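Long-range contacts in BH2414 protein (Bacillus halodurans, PDB 3ON1), which is of unknown function but belongs to the ribosomal protein L7Ae/L30e/S12e/Gadd45 family, many of whose members bind RNA: residues A[34-39]-A[87-92]; A[8-13]-A[93-98]; A[38-43]-A[61-66]. All coordinates share one frame; numbering follows the deposited sequence.

Overall arrangement
The three contacts tie one small alpha-beta domain together around strand 37-41. Contact 1 sets the approach to that strand against the first turn of helix 89-100, and contact 3 pairs the strand with the edge strand 63-66; the two share Val38 and Ile39, and their centres lie about 12 Å apart. Contact 2 packs the same helix 89-100 against helix 5-15, its centre about 9 Å from that of contact 1 and about 13 Å from that of contact 3. Leu37 CD2 lies 3.7 Å from Leu95 CB, and Ile39 CD1 lies 4.0 Å from Leu10 CD1, so the strand and both helices share one apolar layer. Along the chain, contact 2 encloses the others.

Contact 1 of 3, residues A[34-39]-A[87-92]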
ATOM      1  N   GLN A  34       9.303   2.435  -8.821  0.50 19.11           N
ATOM      2  CA  GLN A  34       8.429   3.585  -8.600  0.50 18.77           C
ATOM      3  C   GLN A  34       7.685   3.535  -7.269  0.50 18.41           C
ATOM      4  O   GLN A  34       7.017   4.499  -6.902  0.50 18.30           O
ATOM      5  CB  GLN A  34       7.415   3.694  -9.740  0.50 18.89           C
ATOM      6  CG  GLN A  34       8.049   3.846 -11.109  0.50 19.89           C
ATOM      7  CD  GLN A  34       7.035   3.788 -12.232  0.50 20.65           C
ATOM      8  OE1 GLN A  34       6.024   3.092 -12.140  0.50 20.78           O
ATOM      9  NE2 GLN A  34       7.302   4.521 -13.305  0.50 21.95           N
ATOM     10  N   VAL A  35       7.799   2.412  -6.560  1.00 18.06           N
ATOM     11  CA  VAL A  35       7.047   2.178  -5.312  1.00 17.60           C
ATOM     12  C   VAL A  35       7.996   1.810  -4.170  1.00 17.13           C
ATOM     13  O   VAL A  35       8.874   0.961  -4.336  1.00 17.47           O
ATOM     14  CB  VAL A  35       5.947   1.093  -5.525  1.00 17.97           C
ATOM     15  CG1 VAL A  35       5.439   0.524  -4.206  1.00 17.88           C
ATOM     16  CG2 VAL A  35       4.785   1.684  -6.300  1.00 18.44           C
ATOM     17  N   THR A  36       7.829   2.471  -3.024  1.00 16.26           N
ATOM     18  CA  THR A  36       8.714   2.244  -1.873  1.00 15.62           C
ATOM     19  C   THR A  36       8.026   1.617  -0.655  1.00 15.24           C
ATOM     20  O   THR A  36       8.668   1.362   0.368  1.00 15.48           O
ATOM     21  CB  THR A  36       9.487   3.521  -1.468  1.00 15.37           C
ATOM     22  OG1 THR A  36       8.631   4.672  -1.569  1.00 15.34           O
ATOM     23  CG2 THR A  36      10.703   3.696  -2.361  1.00 16.61           C
ATOM     24  N   LEU A  37       6.720   1.379  -0.769  1.00 14.54           N
ATOM     25  CA  LEU A  37       5.963   0.651   0.252  1.00 13.78           C
ATOM     26  C   LEU A  37       4.718   0.080  -0.390  1.00 13.64           C
ATOM     27  O   LEU A  37       4.057   0.756  -1.182  1.00 13.45           O
ATOM     28  CB  LEU A  37       5.564   1.561   1.429  1.00 13.98           C
ATOM     29  CG  LEU A  37       4.560   1.027   2.467  1.00 13.57           C
ATOM     30  CD1 LEU A  37       5.147  -0.099   3.320  1.00 15.26           C
ATOM     31  CD2 LEU A  37       4.074   2.140   3.371  1.00 14.53           C
ATOM     32  N   VAL A  38       4.401  -1.162  -0.043  1.00 13.66           N
ATOM     33  CA  VAL A  38       3.136  -1.764  -0.449  1.00 13.58           C
ATOM     34  C   VAL A  38       2.297  -2.034   0.791  1.00 13.82           C
ATOM     35  O   VAL A  38       2.781  -2.582   1.777  1.00 13.93           O
ATOM     36  CB  VAL A  38       3.355  -3.050  -1.280  1.00 13.62           C
ATOM     37  CG1 VAL A  38       2.033  -3.774  -1.529  1.00 14.31           C
ATOM     38  CG2 VAL A  38       4.028  -2.698  -2.607  1.00 14.38           C
ATOM     39  N   ILE A  39       1.046  -1.596   0.739  1.00 13.82           N
ATOM     40  CA  ILE A  39       0.070  -1.880   1.783  1.00 14.20           C
ATOM     41  C   ILE A  39      -0.956  -2.853   1.229  1.00 14.33           C
ATOM     42  O   ILE A  39      -1.574  -2.592   0.197  1.00 14.47           O
ATOM     43  CB  ILE A  39      -0.601  -0.590   2.296  1.00 14.41           C
ATOM     44  CG1 ILE A  39       0.430   0.278   3.030  1.00 14.79           C
ATOM     45  CG2 ILE A  39      -1.784  -0.923   3.213  1.00 14.93           C
ATOM     46  CD1 ILE A  39      -0.012   1.719   3.273  1.00 16.53           C
ATOM     47  N   LYS A  87       4.185   5.849  -3.832  1.00 13.88           N
ATOM     48  CA  LYS A  87       5.165   6.330  -4.814  1.00 14.59           C
ATOM     49  C   LYS A  87       6.126   7.369  -4.265  1.00 14.59           C
ATOM     50  O   LYS A  87       7.071   7.779  -4.957  1.00 15.67           O
ATOM     51  CB  LYS A  87       4.461   6.911  -6.045  1.00 14.96           C
ATOM     52  CG  LYS A  87       3.569   5.927  -6.787  1.00 17.20           C
ATOM     53  CD  LYS A  87       3.225   6.405  -8.188  1.00 21.45           C
ATOM     54  CE  LYS A  87       2.450   7.701  -8.170  1.00 23.31           C
ATOM     55  NZ  LYS A  87       1.863   7.986  -9.508  1.00 25.99           N
ATOM     56  N   ASP A  88       5.879   7.811  -3.038  1.00 14.22           N
ATOM     57  CA  ASP A  88       6.707   8.830  -2.417  1.00 14.23           C
ATOM     58  C   ASP A  88       7.433   8.232  -1.224  1.00 14.33           C
ATOM     59  O   ASP A  88       6.791   7.735  -0.286  1.00 14.25           O
ATOM     60  CB  ASP A  88       5.849  10.024  -1.981  1.00 14.24           C
ATOM     61  CG  ASP A  88       6.678  11.131  -1.347  1.00 14.96           C
ATOM     62  OD1 ASP A  88       7.225  11.978  -2.087  1.00 17.82           O
ATOM     63  OD2 ASP A  88       6.787  11.153  -0.104  1.00 14.93           O
ATOM     64  N   ALA A  89       8.765   8.284  -1.261  1.00 14.65           N
ATOM     65  CA  ALA A  89       9.597   7.685  -0.213  1.00 14.63           C
ATOM     66  C   ALA A  89       9.330   8.237   1.188  1.00 14.72           C
ATOM     67  O   ALA A  89       9.379   7.492   2.167  1.00 14.76           O
ATOM     68  CB  ALA A  89      11.094   7.798  -0.564  1.00 15.31           C
ATOM     69  N   GLY A  90       9.063   9.538   1.286  1.00 14.60           N
ATOM     70  CA  GLY A  90       8.729  10.160   2.578  1.00 14.30           C
ATOM     71  C   GLY A  90       7.441   9.608   3.169  1.00 13.92           C
ATOM     72  O   GLY A  90       7.388   9.243   4.343  1.00 13.90           O
ATOM     73  N   PHE A  91       6.396   9.541   2.353  1.00 13.70           N
ATOM     74  CA  PHE A  91       5.147   8.912   2.775  1.00 13.64           C
ATOM     75  C   PHE A  91       5.367   7.435   3.138  1.00 13.86           C
ATOM     76  O   PHE A  91       4.835   6.947   4.138  1.00 13.94           O
ATOM     77  CB  PHE A  91       4.083   9.038   1.680  1.00 13.44           C
ATOM     78  CG  PHE A  91       3.271  10.305   1.756  1.00 14.19           C
ATOM     79  CD1 PHE A  91       2.193  10.394   2.628  1.00 13.80           C
ATOM     80  CD2 PHE A  91       3.567  11.394   0.943  1.00 14.70           C
ATOM     81  CE1 PHE A  91       1.429  11.548   2.705  1.00 14.67           C
ATOM     82  CE2 PHE A  91       2.797  12.566   1.008  1.00 15.31           C
ATOM     83  CZ  PHE A  91       1.728  12.636   1.894  1.00 15.43           C
ATOM     84  N   SER A  92       6.147   6.727   2.325  1.00 13.77           N
ATOM     85  CA  SER A  92       6.415   5.313   2.582  1.00 13.96           C
ATOM     86  C   SER A  92       7.046   5.100   3.955  1.00 14.46           C
ATOM     87  O   SER A  92       6.616   4.222   4.704  1.00 14.50           O
ATOM     88  CB  SER A  92       7.288   4.710   1.482  1.00 14.06           C
ATOM     89  OG  SER A  92       6.573   4.637   0.267  1.00 14.03           O
TER
HETATM   90  O   HOH W   1       7.121   7.009  -8.179  1.00 30.80           O
HETATM   91  O   HOH W   2       8.814   5.610  -4.100  1.00 24.94           O
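Two hydroxyls are brought tip to tip by their first torsions: Thr36 OG1 takes the crowded position between its backbone N and carbonyl carbon (chi1 40°), while Ser92 OG stands anti to its own carbonyl carbon (chi1 -69°). Thr36 OG1 and Ser92 OG meet at 2.8 Å in a hydrogen bond that either could donate. Serine suits this buried place, since its short side chain puts Ser92 OG 3.4 Å from Leu37 CB and within bonding distance of Thr36 OG1, with no further atoms to crowd the strand. Leu37, with CG anti to its backbone N, sets CD2 against the Ser92 backbone, 3.5 Å from Ser92 O. Toward the surface, water takes over: one molecule joins Thr36 OG1 and, weakly, Lys87 O, and another is bonded to Gln34 O. Lys87 CA also presents its hydrogen to Gln34 O at 3.3 Å. Away from the strand, Asp88 is the N-cap of helix 89-100; its OD2 uses the anti lone pair to accept from Phe91 N at 3.0 Å, with a nearly straight N-H...O angle of 163°. The whole is a capped helix start docked on the approach to central strand 37-41, part of the three-layer alpha/beta/alpha sandwich of the L7Ae/L30e family.

Contact 2 of 3, residues A[8-13]-A[93-98]; sequences SLLGLA and RKLAAL
Helices 5-15 and 89-100 form a nearly antiparallel pair on one side of the sheet in this L7Ae/L30e-type alpha-beta fold. The axes of their segments 8-13 and 93-98 run at 164° to each other and come no closer than 10.5 Å, a wide spacing that large leucine side chains bridge.

The apolar packing centres on Leu9 and Leu95. Leu9 holds CG anti to its backbone N (chi1 -168°), which carries CD2 across to the other helix. There Leu9 CD2 meets three residues, approaching Leu95 CD2 to 3.9 Å and Leu98 CD1 to 4.0 Å as well as touching Lys94. Leu95 has CG anti to its carbonyl carbon instead (chi1 -73°), and its fork serves two partners: CD2 lies obliquely against Leu9, while CD1 reaches Leu10 CD1 at 4.0 Å, the two side chains crossing at about a right angle. An alanine in place of Leu95 would remove both methyl contacts and would probably loosen the helix pair where it meets the sheet. Leucine suits this buried position because its branched end can touch both Leu9 and Leu10, while Leu95 also packs on Leu37 of strand 37-41. Leu10 likewise faces Ile39 of that strand.

The other kind of contact uses the aliphatic part of a charged residue. Lys94 suits the exposed margin, since its chain gives methylenes to the packing while bending at chi2 to lead the ammonium away from the opposing helix. No hydrogen bond joins the two segments. The tightest approach falls at this margin, where the Leu9 side chain crosses the lysine at about a right angle and Leu9 CD2 rests 3.5 Å from Lys94 CG.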
ATOM      1  N   SER A   8      -5.326   8.461   7.922  0.50 16.26           N
ATOM      2  CA  SER A   8      -5.380   9.881   7.590  0.50 15.89           C
ATOM      3  C   SER A   8      -4.240  10.265   6.650  0.50 15.66           C
ATOM      4  O   SER A   8      -4.452  10.962   5.659  0.50 15.52           O
ATOM      5  CB  SER A   8      -5.322  10.729   8.861  0.50 16.06           C
ATOM      6  OG  SER A   8      -5.266  12.107   8.538  0.50 16.71           O
ATOM      7  N   LEU A   9      -3.036   9.791   6.961  1.00 15.57           N
ATOM      8  CA  LEU A   9      -1.861  10.069   6.138  1.00 15.13           C
ATOM      9  C   LEU A   9      -1.991   9.467   4.736  1.00 15.15           C
ATOM     10  O   LEU A   9      -1.564  10.073   3.746  1.00 15.08           O
ATOM     11  CB  LEU A   9      -0.585   9.578   6.823  1.00 15.29           C
ATOM     12  CG  LEU A   9       0.701  10.092   6.169  1.00 15.36           C
ATOM     13  CD1 LEU A   9       0.810  11.612   6.262  1.00 16.29           C
ATOM     14  CD2 LEU A   9       1.920   9.428   6.778  1.00 16.53           C
ATOM     15  N   LEU A  10      -2.588   8.281   4.659  1.00 15.40           N
ATOM     16  CA  LEU A  10      -2.863   7.632   3.375  1.00 15.48           C
ATOM     17  C   LEU A  10      -3.769   8.517   2.504  1.00 15.58           C
ATOM     18  O   LEU A  10      -3.558   8.635   1.293  1.00 15.21           O
ATOM     19  CB  LEU A  10      -3.478   6.251   3.615  1.00 16.22           C
ATOM     20  CG  LEU A  10      -3.431   5.170   2.536  1.00 17.11           C
ATOM     21  CD1 LEU A  10      -2.011   4.907   2.036  1.00 17.41           C
ATOM     22  CD2 LEU A  10      -4.046   3.893   3.087  1.00 18.40           C
ATOM     23  N   GLY A  11      -4.753   9.154   3.139  1.00 15.43           N
ATOM     24  CA  GLY A  11      -5.628  10.122   2.474  1.00 15.50           C
ATOM     25  C   GLY A  11      -4.872  11.296   1.879  1.00 15.21           C
ATOM     26  O   GLY A  11      -5.152  11.722   0.758  1.00 15.43           O
ATOM     27  N   LEU A  12      -3.910  11.825   2.630  1.00 14.87           N
ATOM     28  CA  LEU A  12      -3.060  12.899   2.120  1.00 14.98           C
ATOM     29  C   LEU A  12      -2.195  12.436   0.948  1.00 14.88           C
ATOM     30  O   LEU A  12      -1.978  13.197   0.003  1.00 15.12           O
ATOM     31  CB  LEU A  12      -2.189  13.492   3.231  1.00 14.85           C
ATOM     32  CG  LEU A  12      -2.930  14.129   4.415  1.00 15.16           C
ATOM     33  CD1 LEU A  12      -1.934  14.824   5.317  1.00 15.46           C
ATOM     34  CD2 LEU A  12      -3.997  15.121   3.968  1.00 16.05           C
ATOM     35  N   ALA A  13      -1.706  11.196   1.013  1.00 14.88           N
ATOM     36  CA  ALA A  13      -0.925  10.614  -0.086  1.00 14.94           C
ATOM     37  C   ALA A  13      -1.775  10.514  -1.355  1.00 15.10           C
ATOM     38  O   ALA A  13      -1.304  10.811  -2.456  1.00 14.98           O
ATOM     39  CB  ALA A  13      -0.368   9.244   0.307  1.00 14.69           C
ATOM     40  N   ARG A  93       8.065   5.901   4.271  0.50 14.57           N
ATOM     41  CA  ARG A  93       8.768   5.802   5.552  0.50 15.06           C
ATOM     42  C   ARG A  93       7.800   6.026   6.705  0.50 15.02           C
ATOM     43  O   ARG A  93       7.704   5.202   7.617  0.50 15.04           O
ATOM     44  CB  ARG A  93       9.929   6.803   5.626  0.50 15.33           C
ATOM     45  CG  ARG A  93      11.214   6.317   4.975  0.50 16.40           C
ATOM     46  CD  ARG A  93      12.423   7.146   5.400  0.50 17.54           C
ATOM     47  NE  ARG A  93      12.232   8.561   5.111  0.50 18.27           N
ATOM     48  CZ  ARG A  93      12.530   9.130   3.950  0.50 18.29           C
ATOM     49  NH1 ARG A  93      13.045   8.403   2.968  0.50 18.02           N
ATOM     50  NH2 ARG A  93      12.319  10.424   3.773  0.50 19.13           N
ATOM     51  N   LYS A  94       7.055   7.128   6.630  1.00 15.07           N
ATOM     52  CA  LYS A  94       6.152   7.525   7.702  1.00 15.26           C
ATOM     53  C   LYS A  94       4.987   6.545   7.890  1.00 15.08           C
ATOM     54  O   LYS A  94       4.646   6.193   9.025  1.00 15.07           O
ATOM     55  CB  LYS A  94       5.653   8.956   7.476  1.00 15.61           C
ATOM     56  CG  LYS A  94       4.875   9.553   8.652  1.00 17.84           C
ATOM     57  CD  LYS A  94       5.731   9.638   9.895  1.00 21.32           C
ATOM     58  CE  LYS A  94       5.224  10.707  10.841  1.00 24.27           C
ATOM     59  NZ  LYS A  94       6.200  10.897  11.930  1.00 26.84           N
ATOM     60  N   LEU A  95       4.390   6.100   6.785  1.00 14.76           N
ATOM     61  CA  LEU A  95       3.310   5.118   6.863  1.00 14.69           C
ATOM     62  C   LEU A  95       3.799   3.826   7.517  1.00 15.10           C
ATOM     63  O   LEU A  95       3.118   3.271   8.373  1.00 15.21           O
ATOM     64  CB  LEU A  95       2.716   4.838   5.480  1.00 14.23           C
ATOM     65  CG  LEU A  95       1.844   5.952   4.892  1.00 13.98           C
ATOM     66  CD1 LEU A  95       1.698   5.767   3.389  1.00 14.46           C
ATOM     67  CD2 LEU A  95       0.480   6.034   5.576  1.00 14.87           C
ATOM     68  N   ALA A  96       4.989   3.368   7.130  1.00 15.64           N
ATOM     69  CA  ALA A  96       5.555   2.144   7.696  1.00 16.68           C
ATOM     70  C   ALA A  96       5.794   2.301   9.197  1.00 17.24           C
ATOM     71  O   ALA A  96       5.463   1.408   9.975  1.00 17.97           O
ATOM     72  CB  ALA A  96       6.845   1.755   6.975  1.00 16.81           C
ATOM     73  N   ALA A  97       6.345   3.446   9.600  1.00 17.72           N
ATOM     74  CA  ALA A  97       6.597   3.728  11.016  1.00 18.11           C
ATOM     75  C   ALA A  97       5.305   3.723  11.829  1.00 18.44           C
ATOM     76  O   ALA A  97       5.264   3.180  12.932  1.00 18.44           O
ATOM     77  CB  ALA A  97       7.324   5.054  11.175  1.00 18.52           C
ATOM     78  N   LEU A  98       4.248   4.307  11.266  1.00 18.38           N
ATOM     79  CA  LEU A  98       2.958   4.379  11.945  1.00 18.57           C
ATOM     80  C   LEU A  98       2.333   2.996  12.097  1.00 18.71           C
ATOM     81  O   LEU A  98       1.835   2.641  13.171  1.00 18.63           O
ATOM     82  CB  LEU A  98       2.012   5.325  11.202  1.00 18.38           C
ATOM     83  CG  LEU A  98       2.306   6.823  11.330  1.00 19.01           C
ATOM     84  CD1 LEU A  98       1.497   7.599  10.308  1.00 18.86           C
ATOM     85  CD2 LEU A  98       2.015   7.318  12.742  1.00 19.76           C
TER

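Contact 3 of 3, residues A[38-43]-A[61-66]; sequences VILSSD and IPVKVV
Strands 37-41 and 63-66 run parallel, and their tightest part is the regular run of backbone bonds from Val38 to Val66. Val38 N donates to Pro62 O at 3.0 Å, and Lys64 N returns a bond to Val38 O. Leu40 N then meets Lys64 O at 2.7 Å, nearly along the C=O axis (173°), before Val66 N closes on Leu40 O. Proline suits position 62, where a carbonyl alone is asked for. Beta-branched valines suit the extended backbone: on the face of Val38, Leu40, Val63 and Val65, Leu40 CD1 sits obliquely against Val63 CG1 at 3.6 Å. On the other face, Ile39 CG2 touches Val66 CG2 at 3.6 Å.

The pairing loosens toward Ser42. Ser42 N reaches Val66 O at 3.2 Å, but from well above the carbonyl plane, and the N-H...O angle bends to 142°. The chain turns here, for Ser41 OG accepts from Asp43 N in an ST turn. Val65 is exposed on the face of Leu40, whereas Lys64, on the other face, runs along helix 89-100 to its salt bridge with Asp100.

The strands are the two ends of a beta-alpha-beta crossover whose helix 46-59 packs on Val38, Leu40 and Val63; helix 89-100 lies against Lys64 and Val66 on the other face, and strand 83-86 flanks 37-41 on its far edge.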
ATOM      1  N   VAL A  38       4.401  -1.162  -0.043  1.00 13.66           N
ATOM      2  CA  VAL A  38       3.136  -1.764  -0.449  1.00 13.58           C
ATOM      3  C   VAL A  38       2.297  -2.034   0.791  1.00 13.82           C
ATOM      4  O   VAL A  38       2.781  -2.582   1.777  1.00 13.93           O
ATOM      5  CB  VAL A  38       3.355  -3.050  -1.280  1.00 13.62           C
ATOM      6  CG1 VAL A  38       2.033  -3.774  -1.529  1.00 14.31           C
ATOM      7  CG2 VAL A  38       4.028  -2.698  -2.607  1.00 14.38           C
ATOM      8  N   ILE A  39       1.046  -1.596   0.739  1.00 13.82           N
ATOM      9  CA  ILE A  39       0.070  -1.880   1.783  1.00 14.20           C
ATOM     10  C   ILE A  39      -0.956  -2.853   1.229  1.00 14.33           C
ATOM     11  O   ILE A  39      -1.574  -2.592   0.197  1.00 14.47           O
ATOM     12  CB  ILE A  39      -0.601  -0.590   2.296  1.00 14.41           C
ATOM     13  CG1 ILE A  39       0.430   0.278   3.030  1.00 14.79           C
ATOM     14  CG2 ILE A  39      -1.784  -0.923   3.213  1.00 14.93           C
ATOM     15  CD1 ILE A  39      -0.012   1.719   3.273  1.00 16.53           C
ATOM     16  N   LEU A  40      -1.110  -3.983   1.912  1.00 14.16           N
ATOM     17  CA  LEU A  40      -2.063  -5.008   1.508  1.00 14.30           C
ATOM     18  C   LEU A  40      -3.178  -5.086   2.524  1.00 14.10           C
ATOM     19  O   LEU A  40      -2.921  -5.122   3.720  1.00 14.10           O
ATOM     20  CB  LEU A  40      -1.386  -6.376   1.453  1.00 14.95           C
ATOM     21  CG  LEU A  40      -0.417  -6.743   0.342  1.00 16.38           C
ATOM     22  CD1 LEU A  40       0.209  -8.080   0.679  1.00 17.38           C
ATOM     23  CD2 LEU A  40      -1.154  -6.815  -0.979  1.00 19.07           C
ATOM     24  N   SER A  41      -4.419  -5.125   2.050  1.00 14.02           N
ATOM     25  CA  SER A  41      -5.550  -5.371   2.933  1.00 14.48           C
ATOM     26  C   SER A  41      -5.424  -6.743   3.584  1.00 14.80           C
ATOM     27  O   SER A  41      -5.021  -7.708   2.923  1.00 14.77           O
ATOM     28  CB  SER A  41      -6.858  -5.313   2.146  1.00 14.53           C
ATOM     29  OG  SER A  41      -7.941  -5.678   2.983  1.00 15.42           O
ATOM     30  N   SER A  42      -5.786  -6.837   4.865  1.00 15.09           N
ATOM     31  CA  SER A  42      -5.874  -8.146   5.530  1.00 15.73           C
ATOM     32  C   SER A  42      -6.825  -9.104   4.804  1.00 15.79           C
ATOM     33  O   SER A  42      -6.680 -10.327   4.908  1.00 16.56           O
ATOM     34  CB  SER A  42      -6.302  -7.999   6.988  1.00 16.23           C
ATOM     35  OG  SER A  42      -5.354  -7.246   7.723  1.00 18.52           O
ATOM     36  N   ASP A  43      -7.771  -8.516   4.067  0.50 16.25           N
ATOM     37  CA  ASP A  43      -8.794  -9.223   3.291  0.50 16.52           C
ATOM     38  C   ASP A  43      -8.300  -9.798   1.986  0.50 16.35           C
ATOM     39  O   ASP A  43      -8.968 -10.650   1.393  0.50 16.34           O
ATOM     40  CB  ASP A  43      -9.918  -8.260   2.934  0.50 17.21           C
ATOM     41  CG  ASP A  43     -10.813  -7.985   4.084  0.50 18.03           C
ATOM     42  OD1 ASP A  43     -11.409  -6.893   4.111  0.50 19.14           O
ATOM     43  OD2 ASP A  43     -10.919  -8.866   4.962  0.50 20.08           O
ATOM     44  N   ILE A  61      11.327  -4.207  -0.814  1.00 21.13           N
ATOM     45  CA  ILE A  61      10.325  -3.179  -0.572  1.00 20.69           C
ATOM     46  C   ILE A  61       9.444  -3.660   0.583  1.00 20.39           C
ATOM     47  O   ILE A  61       8.919  -4.778   0.537  1.00 20.97           O
ATOM     48  CB  ILE A  61       9.471  -2.919  -1.843  1.00 20.58           C
ATOM     49  CG1 ILE A  61      10.345  -2.420  -3.003  1.00 21.07           C
ATOM     50  CG2 ILE A  61       8.340  -1.935  -1.562  1.00 20.59           C
ATOM     51  CD1 ILE A  61      11.133  -1.149  -2.713  1.00 22.26           C
ATOM     52  N   PRO A  62       9.290  -2.828   1.631  1.00 20.02           N
ATOM     53  CA  PRO A  62       8.435  -3.239   2.743  1.00 19.64           C
ATOM     54  C   PRO A  62       6.988  -3.465   2.307  1.00 19.17           C
ATOM     55  O   PRO A  62       6.474  -2.750   1.434  1.00 18.80           O
ATOM     56  CB  PRO A  62       8.535  -2.065   3.724  1.00 19.87           C
ATOM     57  CG  PRO A  62       9.001  -0.919   2.908  1.00 20.39           C
ATOM     58  CD  PRO A  62       9.915  -1.521   1.883  1.00 19.94           C
ATOM     59  N   VAL A  63       6.368  -4.483   2.896  1.00 19.01           N
ATOM     60  CA  VAL A  63       4.961  -4.800   2.682  1.00 18.73           C
ATOM     61  C   VAL A  63       4.287  -4.861   4.041  1.00 18.57           C
ATOM     62  O   VAL A  63       4.751  -5.570   4.946  1.00 18.62           O
ATOM     63  CB  VAL A  63       4.759  -6.166   1.975  1.00 19.21           C
ATOM     64  CG1 VAL A  63       3.266  -6.471   1.796  1.00 18.98           C
ATOM     65  CG2 VAL A  63       5.452  -6.196   0.633  1.00 20.03           C
ATOM     66  N   LYS A  64       3.197  -4.120   4.185  1.00 17.99           N
ATOM     67  CA  LYS A  64       2.395  -4.184   5.402  1.00 18.03           C
ATOM     68  C   LYS A  64       1.060  -4.820   5.078  1.00 17.80           C
ATOM     69  O   LYS A  64       0.473  -4.547   4.031  1.00 18.14           O
ATOM     70  CB  LYS A  64       2.187  -2.793   6.022  1.00 18.29           C
ATOM     71  CG  LYS A  64       3.472  -2.033   6.322  1.00 18.59           C
ATOM     72  CD  LYS A  64       4.365  -2.771   7.303  1.00 19.47           C
ATOM     73  CE  LYS A  64       5.748  -2.149   7.334  1.00 20.79           C
ATOM     74  NZ  LYS A  64       6.695  -2.984   8.128  1.00 22.68           N
ATOM     75  N   VAL A  65       0.596  -5.688   5.967  1.00 17.49           N
ATOM     76  CA  VAL A  65      -0.730  -6.278   5.836  1.00 17.47           C
ATOM     77  C   VAL A  65      -1.593  -5.709   6.954  1.00 17.78           C
ATOM     78  O   VAL A  65      -1.371  -6.010   8.125  1.00 18.56           O
ATOM     79  CB  VAL A  65      -0.687  -7.823   5.879  1.00 17.24           C
ATOM     80  CG1 VAL A  65      -2.101  -8.398   5.751  1.00 17.42           C
ATOM     81  CG2 VAL A  65       0.215  -8.355   4.774  1.00 17.30           C
ATOM     82  N   VAL A  66      -2.557  -4.869   6.586  1.00 18.12           N
ATOM     83  CA  VAL A  66      -3.332  -4.092   7.564  1.00 18.68           C
ATOM     84  C   VAL A  66      -4.774  -3.839   7.143  1.00 18.89           C
ATOM     85  O   VAL A  66      -5.106  -3.901   5.956  1.00 19.29           O
ATOM     86  CB  VAL A  66      -2.679  -2.712   7.854  1.00 19.08           C
ATOM     87  CG1 VAL A  66      -1.463  -2.852   8.740  1.00 20.48           C
ATOM     88  CG2 VAL A  66      -2.347  -1.978   6.566  1.00 19.79           C
TER